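Local atomic coordinates of Serine/threonine-protein kinase Tel1 (Chaetomium thermophilum, PDB entry 6SKY), a protein that probably phosphorylates serine and threonine residues followed by glutamine, using ATP, to switch on checkpoint signalling after DNA damage. Residues 1607-1612 against 1637-1642; 1989-1994 against 2018-2023; 2045-2050 against 2138-2143. All coordinates share one frame; numbering follows the deposited sequence.

Interaction 1 (1607-1612 against 1637-1642)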
loop_
_atom_site.group_PDB
_atom_site.type_symbol
_atom_site.label_atom_id
_atom_site.label_comp_id
_atom_site.label_asym_id
_atom_site.label_seq_id
_atom_site.Cartn_x
_atom_site.Cartn_y
_atom_site.Cartn_z
ATOM N N GLU A 1607 -10.628 -18.177 -36.943
ATOM C CA GLU A 1607 -9.381 -18.327 -37.681
ATOM C C GLU A 1607 -9.509 -17.835 -39.115
ATOM O O GLU A 1607 -8.590 -17.190 -39.631
ATOM C CB GLU A 1607 -8.933 -19.782 -37.653
ATOM C CG GLU A 1607 -8.582 -20.270 -36.268
ATOM C CD GLU A 1607 -8.246 -21.742 -36.244
ATOM O OE1 GLU A 1607 -8.142 -22.345 -37.334
ATOM O OE2 GLU A 1607 -8.088 -22.298 -35.138
ATOM N N ASP A 1608 -10.630 -18.124 -39.775
ATOM C CA ASP A 1608 -10.873 -17.538 -41.086
ATOM C C ASP A 1608 -10.833 -16.023 -41.015
ATOM O O ASP A 1608 -10.265 -15.366 -41.892
ATOM C CB ASP A 1608 -12.221 -17.993 -41.634
ATOM C CG ASP A 1608 -12.515 -19.433 -41.316
ATOM O OD1 ASP A 1608 -11.720 -20.045 -40.576
ATOM O OD2 ASP A 1608 -13.538 -19.956 -41.805
ATOM N N ALA A 1609 -11.424 -15.452 -39.968
ATOM C CA ALA A 1609 -11.461 -14.004 -39.843
ATOM C C ALA A 1609 -10.080 -13.442 -39.559
ATOM O O ALA A 1609 -9.699 -12.420 -40.132
ATOM C CB ALA A 1609 -12.447 -13.600 -38.756
ATOM N N ILE A 1610 -9.304 -14.094 -38.693
ATOM C CA ILE A 1610 -7.948 -13.617 -38.441
ATOM C C ILE A 1610 -7.117 -13.686 -39.713
ATOM O O ILE A 1610 -6.299 -12.802 -39.989
ATOM C CB ILE A 1610 -7.298 -14.412 -37.296
ATOM C CG1 ILE A 1610 -7.955 -14.067 -35.966
ATOM C CG2 ILE A 1610 -5.828 -14.099 -37.203
ATOM C CD1 ILE A 1610 -7.293 -14.711 -34.792
ATOM N N LYS A 1611 -7.332 -14.723 -40.521
ATOM C CA LYS A 1611 -6.557 -14.882 -41.745
ATOM C C LYS A 1611 -6.939 -13.846 -42.796
ATOM O O LYS A 1611 -6.067 -13.286 -43.466
ATOM C CB LYS A 1611 -6.746 -16.295 -42.288
ATOM C CG LYS A 1611 -6.089 -16.534 -43.618
ATOM C CD LYS A 1611 -6.287 -17.962 -44.085
ATOM C CE LYS A 1611 -5.561 -18.203 -45.403
ATOM N NZ LYS A 1611 -5.642 -19.620 -45.849
ATOM N N ASN A 1612 -8.230 -13.568 -42.950
ATOM C CA ASN A 1612 -8.710 -12.736 -44.040
ATOM C C ASN A 1612 -9.019 -11.301 -43.640
ATOM O O ASN A 1612 -9.504 -10.541 -44.480
ATOM C CB ASN A 1612 -9.957 -13.365 -44.656
ATOM C CG ASN A 1612 -9.665 -14.685 -45.320
ATOM O OD1 ASN A 1612 -8.721 -14.803 -46.092
ATOM N ND2 ASN A 1612 -10.469 -15.690 -45.017
ATOM N N LEU A 1637 -14.105 -7.805 -39.752
ATOM C CA LEU A 1637 -13.102 -7.086 -38.973
ATOM C C LEU A 1637 -13.378 -7.179 -37.482
ATOM O O LEU A 1637 -12.448 -7.281 -36.677
ATOM C CB LEU A 1637 -13.054 -5.625 -39.394
ATOM C CG LEU A 1637 -12.465 -5.267 -40.745
ATOM C CD1 LEU A 1637 -12.621 -3.789 -40.959
ATOM C CD2 LEU A 1637 -11.020 -5.652 -40.788
ATOM N N GLY A 1638 -14.649 -7.131 -37.089
ATOM C CA GLY A 1638 -14.981 -7.238 -35.686
ATOM C C GLY A 1638 -14.687 -8.609 -35.129
ATOM O O GLY A 1638 -14.207 -8.735 -34.006
ATOM N N ARG A 1639 -14.955 -9.656 -35.905
ATOM C CA ARG A 1639 -14.614 -10.996 -35.451
ATOM C C ARG A 1639 -13.105 -11.181 -35.363
ATOM O O ARG A 1639 -12.605 -11.817 -34.433
ATOM C CB ARG A 1639 -15.238 -12.023 -36.378
ATOM C CG ARG A 1639 -15.218 -13.414 -35.844
ATOM C CD ARG A 1639 -15.942 -14.337 -36.779
ATOM N NE ARG A 1639 -17.258 -13.819 -37.126
ATOM C CZ ARG A 1639 -18.361 -14.083 -36.439
ATOM N NH1 ARG A 1639 -18.305 -14.861 -35.371
ATOM N NH2 ARG A 1639 -19.518 -13.571 -36.819
ATOM N N SER A 1640 -12.357 -10.599 -36.298
ATOM C CA SER A 1640 -10.904 -10.682 -36.232
ATOM C C SER A 1640 -10.349 -9.970 -35.004
ATOM O O SER A 1640 -9.419 -10.466 -34.359
ATOM C CB SER A 1640 -10.302 -10.097 -37.502
ATOM O OG SER A 1640 -8.932 -9.816 -37.326
ATOM N N PHE A 1641 -10.894 -8.802 -34.667
ATOM C CA PHE A 1641 -10.396 -8.077 -33.501
ATOM C C PHE A 1641 -10.831 -8.745 -32.207
ATOM O O PHE A 1641 -10.072 -8.779 -31.236
ATOM C CB PHE A 1641 -10.871 -6.631 -33.541
ATOM C CG PHE A 1641 -10.322 -5.779 -32.446
ATOM C CD1 PHE A 1641 -11.044 -5.549 -31.302
ATOM C CD2 PHE A 1641 -9.089 -5.194 -32.565
ATOM C CE1 PHE A 1641 -10.542 -4.763 -30.310
ATOM C CE2 PHE A 1641 -8.591 -4.406 -31.571
ATOM C CZ PHE A 1641 -9.317 -4.191 -30.447
ATOM N N ALA A 1642 -12.043 -9.283 -32.164
ATOM C CA ALA A 1642 -12.477 -10.004 -30.982
ATOM C C ALA A 1642 -11.720 -11.302 -30.795
ATOM O O ALA A 1642 -11.662 -11.809 -29.675
ATOM C CB ALA A 1642 -13.970 -10.293 -31.058
#

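Interaction 2 (1989-1994 against 2018-2023)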
loop_
_atom_site.group_PDB
_atom_site.type_symbol
_atom_site.label_atom_id
_atom_site.label_comp_id
_atom_site.label_asym_id
_atom_site.label_seq_id
_atom_site.Cartn_x
_atom_site.Cartn_y
_atom_site.Cartn_z
ATOM N N GLY A 1989 -15.623 2.583 -13.009
ATOM C CA GLY A 1989 -16.796 1.740 -12.959
ATOM C C GLY A 1989 -17.891 2.303 -12.100
ATOM O O GLY A 1989 -18.994 1.742 -12.077
ATOM N N LEU A 1990 -17.632 3.401 -11.401
ATOM C CA LEU A 1990 -18.644 4.063 -10.599
ATOM C C LEU A 1990 -19.616 4.803 -11.502
ATOM O O LEU A 1990 -19.439 5.991 -11.765
ATOM C CB LEU A 1990 -17.981 5.019 -9.616
ATOM C CG LEU A 1990 -16.959 4.324 -8.730
ATOM C CD1 LEU A 1990 -16.295 5.317 -7.819
ATOM C CD2 LEU A 1990 -17.639 3.253 -7.932
ATOM N N ALA A 1991 -20.648 4.108 -11.973
ATOM C CA ALA A 1991 -21.539 4.682 -12.970
ATOM C C ALA A 1991 -22.603 5.581 -12.359
ATOM O O ALA A 1991 -22.994 6.567 -12.984
ATOM C CB ALA A 1991 -22.198 3.570 -13.782
ATOM N N GLY A 1992 -23.082 5.274 -11.153
ATOM C CA GLY A 1992 -24.093 6.118 -10.539
ATOM C C GLY A 1992 -23.571 7.493 -10.169
ATOM O O GLY A 1992 -24.278 8.494 -10.305
ATOM N N LEU A 1993 -22.326 7.565 -9.708
ATOM C CA LEU A 1993 -21.735 8.857 -9.387
ATOM C C LEU A 1993 -21.545 9.705 -10.634
ATOM O O LEU A 1993 -21.822 10.908 -10.621
ATOM C CB LEU A 1993 -20.402 8.666 -8.672
ATOM C CG LEU A 1993 -20.420 8.427 -7.169
ATOM C CD1 LEU A 1993 -20.822 7.006 -6.851
ATOM C CD2 LEU A 1993 -19.064 8.741 -6.600
ATOM N N SER A 1994 -21.068 9.104 -11.719
ATOM C CA SER A 1994 -20.925 9.866 -12.949
ATOM C C SER A 1994 -22.277 10.238 -13.527
ATOM O O SER A 1994 -22.407 11.288 -14.157
ATOM C CB SER A 1994 -20.100 9.082 -13.957
ATOM O OG SER A 1994 -20.565 7.758 -14.049
ATOM N N ALA A 2018 -25.349 5.529 -19.651
ATOM C CA ALA A 2018 -26.710 5.096 -19.927
ATOM C C ALA A 2018 -26.769 3.612 -20.237
ATOM O O ALA A 2018 -27.726 2.936 -19.859
ATOM C CB ALA A 2018 -27.287 5.904 -21.080
ATOM N N ARG A 2019 -25.760 3.082 -20.929
ATOM C CA ARG A 2019 -25.761 1.656 -21.227
ATOM C C ARG A 2019 -25.451 0.820 -19.994
ATOM O O ARG A 2019 -26.013 -0.262 -19.817
ATOM C CB ARG A 2019 -24.764 1.354 -22.332
ATOM C CG ARG A 2019 -24.743 -0.087 -22.726
ATOM C CD ARG A 2019 -23.677 -0.373 -23.741
ATOM N NE ARG A 2019 -22.362 0.080 -23.321
ATOM C CZ ARG A 2019 -21.613 -0.541 -22.426
ATOM N NH1 ARG A 2019 -20.429 -0.059 -22.108
ATOM N NH2 ARG A 2019 -22.055 -1.629 -21.836
ATOM N N LYS A 2020 -24.553 1.296 -19.133
ATOM C CA LYS A 2020 -24.216 0.534 -17.937
ATOM C C LYS A 2020 -25.365 0.507 -16.943
ATOM O O LYS A 2020 -25.624 -0.526 -16.323
ATOM C CB LYS A 2020 -22.970 1.108 -17.283
ATOM C CG LYS A 2020 -21.706 0.779 -18.006
ATOM C CD LYS A 2020 -20.547 1.491 -17.376
ATOM C CE LYS A 2020 -19.261 1.130 -18.065
ATOM N NZ LYS A 2020 -19.052 -0.331 -18.013
ATOM N N LEU A 2021 -26.056 1.627 -16.759
ATOM C CA LEU A 2021 -27.201 1.641 -15.860
ATOM C C LEU A 2021 -28.479 1.158 -16.520
ATOM O O LEU A 2021 -29.490 1.018 -15.831
ATOM C CB LEU A 2021 -27.422 3.042 -15.307
ATOM C CG LEU A 2021 -26.320 3.538 -14.384
ATOM C CD1 LEU A 2021 -26.549 4.977 -14.028
ATOM C CD2 LEU A 2021 -26.273 2.683 -13.151
ATOM N N GLU A 2022 -28.456 0.914 -17.828
ATOM C CA GLU A 2022 -29.607 0.447 -18.595
ATOM C C GLU A 2022 -30.747 1.460 -18.570
ATOM O O GLU A 2022 -31.853 1.186 -18.119
ATOM C CB GLU A 2022 -30.061 -0.919 -18.101
ATOM C CG GLU A 2022 -29.007 -1.964 -18.281
ATOM C CD GLU A 2022 -29.533 -3.349 -18.063
ATOM O OE1 GLU A 2022 -30.627 -3.474 -17.488
ATOM O OE2 GLU A 2022 -28.858 -4.314 -18.476
ATOM N N ILE A 2023 -30.447 2.644 -19.081
ATOM C CA ILE A 2023 -31.400 3.732 -19.242
ATOM C C ILE A 2023 -31.642 3.861 -20.736
ATOM O O ILE A 2023 -30.882 4.525 -21.442
ATOM C CB ILE A 2023 -30.871 5.039 -18.651
ATOM C CG1 ILE A 2023 -30.641 4.890 -17.157
ATOM C CG2 ILE A 2023 -31.814 6.169 -18.934
ATOM C CD1 ILE A 2023 -29.771 5.961 -16.594
#

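Interaction 3 (2045-2050 against 2138-2143)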
loop_
_atom_site.group_PDB
_atom_site.type_symbol
_atom_site.label_atom_id
_atom_site.label_comp_id
_atom_site.label_asym_id
_atom_site.label_seq_id
_atom_site.Cartn_x
_atom_site.Cartn_y
_atom_site.Cartn_z
ATOM N N SER A 2045 -32.410 -0.376 -29.449
ATOM C CA SER A 2045 -33.272 -1.080 -30.384
ATOM C C SER A 2045 -33.577 -2.483 -29.902
ATOM O O SER A 2045 -34.673 -2.994 -30.132
ATOM C CB SER A 2045 -32.622 -1.137 -31.752
ATOM O OG SER A 2045 -33.222 -2.153 -32.518
ATOM N N MET A 2046 -32.616 -3.134 -29.254
ATOM C CA MET A 2046 -32.886 -4.451 -28.688
ATOM C C MET A 2046 -33.922 -4.377 -27.578
ATOM O O MET A 2046 -34.680 -5.328 -27.369
ATOM C CB MET A 2046 -31.592 -5.064 -28.169
ATOM C CG MET A 2046 -31.680 -6.517 -27.825
ATOM S SD MET A 2046 -30.132 -7.105 -27.153
ATOM C CE MET A 2046 -30.539 -8.816 -26.878
ATOM N N TYR A 2047 -33.976 -3.260 -26.864
ATOM C CA TYR A 2047 -34.963 -3.092 -25.805
ATOM C C TYR A 2047 -36.341 -2.766 -26.369
ATOM O O TYR A 2047 -37.346 -3.338 -25.940
ATOM C CB TYR A 2047 -34.498 -1.995 -24.852
ATOM C CG TYR A 2047 -35.424 -1.709 -23.705
ATOM C CD1 TYR A 2047 -35.588 -2.621 -22.681
ATOM C CD2 TYR A 2047 -36.109 -0.510 -23.627
ATOM C CE1 TYR A 2047 -36.421 -2.360 -21.633
ATOM C CE2 TYR A 2047 -36.942 -0.241 -22.581
ATOM C CZ TYR A 2047 -37.096 -1.170 -21.588
ATOM O OH TYR A 2047 -37.930 -0.903 -20.535
ATOM N N GLN A 2048 -36.401 -1.841 -27.327
ATOM C CA GLN A 2048 -37.658 -1.357 -27.895
ATOM C C GLN A 2048 -37.948 -2.042 -29.229
ATOM O O GLN A 2048 -37.948 -1.418 -30.286
ATOM C CB GLN A 2048 -37.598 0.151 -28.081
ATOM C CG GLN A 2048 -37.011 0.888 -26.923
ATOM C CD GLN A 2048 -36.808 2.344 -27.227
ATOM O OE1 GLN A 2048 -36.702 2.734 -28.384
ATOM N NE2 GLN A 2048 -36.754 3.162 -26.188
ATOM N N ALA A 2049 -38.212 -3.341 -29.174
ATOM C CA ALA A 2049 -38.502 -4.054 -30.410
ATOM C C ALA A 2049 -39.115 -5.395 -30.076
ATOM O O ALA A 2049 -38.763 -6.016 -29.072
ATOM C CB ALA A 2049 -37.249 -4.256 -31.263
ATOM N N GLN A 2050 -40.026 -5.839 -30.937
ATOM C CA GLN A 2050 -40.705 -7.112 -30.768
ATOM C C GLN A 2050 -40.320 -8.126 -31.827
ATOM O O GLN A 2050 -40.814 -9.255 -31.793
ATOM C CB GLN A 2050 -42.222 -6.915 -30.774
ATOM C CG GLN A 2050 -42.728 -5.957 -29.719
ATOM C CD GLN A 2050 -42.665 -4.519 -30.172
ATOM O OE1 GLN A 2050 -42.398 -4.239 -31.339
ATOM N NE2 GLN A 2050 -42.908 -3.598 -29.251
ATOM N N LEU A 2138 -25.351 -9.997 -22.670
ATOM C CA LEU A 2138 -25.885 -11.193 -22.031
ATOM C C LEU A 2138 -27.065 -10.869 -21.124
ATOM O O LEU A 2138 -28.053 -11.614 -21.095
ATOM C CB LEU A 2138 -24.784 -11.912 -21.262
ATOM C CG LEU A 2138 -23.766 -12.661 -22.118
ATOM C CD1 LEU A 2138 -22.726 -13.303 -21.254
ATOM C CD2 LEU A 2138 -24.449 -13.695 -22.962
ATOM N N SER A 2139 -27.012 -9.746 -20.409
ATOM C CA SER A 2139 -28.140 -9.410 -19.545
ATOM C C SER A 2139 -29.368 -9.021 -20.355
ATOM O O SER A 2139 -30.484 -9.458 -20.046
ATOM C CB SER A 2139 -27.758 -8.294 -18.584
ATOM O OG SER A 2139 -27.850 -7.039 -19.209
ATOM N N MET A 2140 -29.190 -8.210 -21.402
ATOM C CA MET A 2140 -30.321 -7.842 -22.247
ATOM C C MET A 2140 -30.953 -9.062 -22.891
ATOM O O MET A 2140 -32.178 -9.155 -22.984
ATOM C CB MET A 2140 -29.881 -6.855 -23.319
ATOM C CG MET A 2140 -29.669 -5.457 -22.822
ATOM S SD MET A 2140 -31.201 -4.676 -22.333
ATOM C CE MET A 2140 -32.145 -4.909 -23.816
ATOM N N TRP A 2141 -30.140 -10.004 -23.356
ATOM C CA TRP A 2141 -30.693 -11.211 -23.953
ATOM C C TRP A 2141 -31.447 -12.035 -22.928
ATOM O O TRP A 2141 -32.458 -12.662 -23.251
ATOM C CB TRP A 2141 -29.573 -12.027 -24.574
ATOM C CG TRP A 2141 -30.020 -13.087 -25.492
ATOM C CD1 TRP A 2141 -30.695 -12.926 -26.653
ATOM C CD2 TRP A 2141 -29.783 -14.482 -25.355
ATOM N NE1 TRP A 2141 -30.911 -14.136 -27.245
ATOM C CE2 TRP A 2141 -30.356 -15.110 -26.464
ATOM C CE3 TRP A 2141 -29.146 -15.264 -24.395
ATOM C CZ2 TRP A 2141 -30.318 -16.479 -26.639
ATOM C CZ3 TRP A 2141 -29.106 -16.618 -24.573
ATOM C CH2 TRP A 2141 -29.687 -17.214 -25.682
ATOM N N SER A 2142 -30.971 -12.059 -21.687
ATOM C CA SER A 2142 -31.692 -12.799 -20.660
ATOM C C SER A 2142 -33.012 -12.136 -20.297
ATOM O O SER A 2142 -33.938 -12.818 -19.852
ATOM C CB SER A 2142 -30.824 -12.950 -19.421
ATOM O OG SER A 2142 -31.589 -13.432 -18.343
ATOM N N GLN A 2143 -33.123 -10.819 -20.470
ATOM C CA GLN A 2143 -34.353 -10.131 -20.090
ATOM C C GLN A 2143 -35.427 -10.210 -21.168
ATOM O O GLN A 2143 -36.613 -10.329 -20.852
ATOM C CB GLN A 2143 -34.063 -8.669 -19.778
ATOM C CG GLN A 2143 -33.251 -8.453 -18.538
ATOM C CD GLN A 2143 -32.898 -7.010 -18.347
ATOM O OE1 GLN A 2143 -33.303 -6.154 -19.126
ATOM N NE2 GLN A 2143 -32.131 -6.724 -17.310
#

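Interaction 1 (1607-1612 against 1637-1642)
Ala1609 and Ser1640 meet where two consecutive helices, 1606-1619 and 1627-1644, cross almost at right angles. The methyl of Ala1609 points at the second helix and reaches its backbone, with CB 3.9 Å from Ser1640 N. The same methyl lies alongside the aliphatic root of Arg1639, whose CB, CG and CD are all at about the same range; the Ala1609 CB to Arg1639 CB distance is 4.0 Å. On the next step of the helix the serine reaches back: Ser1640 CB sits 3.6 Å from the carbonyl oxygen Ala1609 O. Its hydroxyl oxygen OG lies 4.1 Å from Ile1610 CA, brushing the backbone of the first helix without making a polar bond to it.

An alanine methyl and a serine CH2 stand at the crossing, beside the arginine methylenes, and the axes of the short helical segments approach to 8.0 Å, with an angle of 104° between their chain directions. At the crossing, Ile1610 CA is just 4.7 Å from Ser1640 CA. Ile1610 lies at the exposed margin, and its side chain also touches Ala1643 and Ser1644 of the second helix.

Further out, Arg1639 leaves its helix with CG opposite the backbone N (chi1 -167°) and bends at chi3. Its methylenes therefore serve the alanine while the guanidinium turns elsewhere, to a salt bridge with Asp2095 on helix 2077-2097. Phe1641 faces the other way, onto Leu2084 of that helix and Ile2130 of helix 2124-2143, tying the second helix to the solenoid beyond.

Cohesion across the crossing thus comes from van der Waals contact of small side chains and backbone, while the guanidinium of Arg1639, whose methylenes take part, pairs with Asp2095 of a third helix.

Interaction 2 (1989-1994 against 2018-2023)
Ala1991 is the apolar centre of this contact, its methyl directed between Lys2020 and Leu2021. The leucine offers its branch point, with CG 4.2 Å from Ala1991 CB. One of its methyls, CD1, goes past the alanine side chain to the backbone and lies 4.0 Å from the carbonyl oxygen Ala1991 O. Leu2021 CD1 also borders Gly1992, 4.4 Å from its CA. Leu2021 CG stands opposite its own carbonyl carbon (chi1 -67°), which carries the isobutyl group across to the other helix. Lys2020 contributes the aliphatic part of its chain, with CB nearest, 4.3 Å from Ala1991 CB, and also packs on Ser2132.

Backbone hydrogen bonds shape both partners. Helix 2011-2021 ends in a Schellman motif: Ile2023 N bonds Ala2018 O at 2.8 Å, and a weak bond joins Glu2022 N to Arg2019 O, with Glu2022 at positive phi. Helix 1991-1999 starts after an inverse gamma turn centred on Leu1990.

Polar bonds to the second subunit engage both helix ends. Asp1964 of that subunit accepts from the amides of Ala1991 and Gly1992, and Arg1970 of that subunit bonds the Glu2022 carbonyl. Leu1967 of the same neighbour packs on Leu2021.

A helix start lying against a helix end in this way joins two short helices of the FAT alpha solenoid, here at the dimer interface of the kinase.

Interaction 3 (2045-2050 against 2138-2143)
Met2046 and Tyr2047, at the end of helix 2035-2047, pack on Met2140 and Trp2141 near the end of helix 2124-2143, a helix-to-helix contact in the alpha solenoid of the FAT domain. Met2046 reaches across with an extended chain. Its CG lies opposite the backbone N (chi1 -168°) and the chain stays straight from there, so the thioether spans the gap like a rod. Its sulfur SD passes 3.9 Å from Met2140 CB, and its methyl CE ends on the backbone of the second helix, 3.7 Å from Trp2141 N. That methyl also meets the tryptophan at the ring edge, close to the ring plane, with CE 4.1 Å from Trp2141 CD1; the Trp2141 side chain also packs on Ile2096 and Ala2157.

Met2140 answers from the opposite side. Its chain is folded at chi2 and chi3, and the two methionine side chains overlap alongside each other, each pointing toward the other's helix. The methyl Met2140 CE arrives against the root of the tyrosine, 3.9 Å from Tyr2047 CB, and lies near the plane of the phenol ring at its edge rather than over a face.

Trp2024 touches Met2140 and meets the Tyr2047 ring with the planes at about 35°. Leu2093 and Leu2097 of helix 2077-2097, together with Val2055 of helix 2052-2070, pack around Met2046, while Tyr2047 remains on the exposed side.

Two methionines packed against each other, each with its methyl at the edge of an aromatic ring of the partner helix, join helices far apart in sequence, with 87 mostly helical residues between the segments: a contact between non-consecutive helices within the FAT alpha solenoid.

Overall arrangement
Interactions 2 and 3 adjoin, their centres about 18 Å apart, whereas interaction 1 lies about 31 Å from interaction 2 and about 26 Å from interaction 3, centre to centre. The join is polar: Glu2022 OE2, just past the helix end of interaction 2, is 3.0 Å from Ser2139 OG of interaction 3, probably a hydrogen bond. Helix 2077-2097 touches side chains of both interactions 1 and 3, and helix 2124-2143, part of interaction 3, also packs on Phe1641. Interaction 2 alone of the three meets the second subunit. All three lie away from the nucleotide pocket and the magnesium site in the kinase domain.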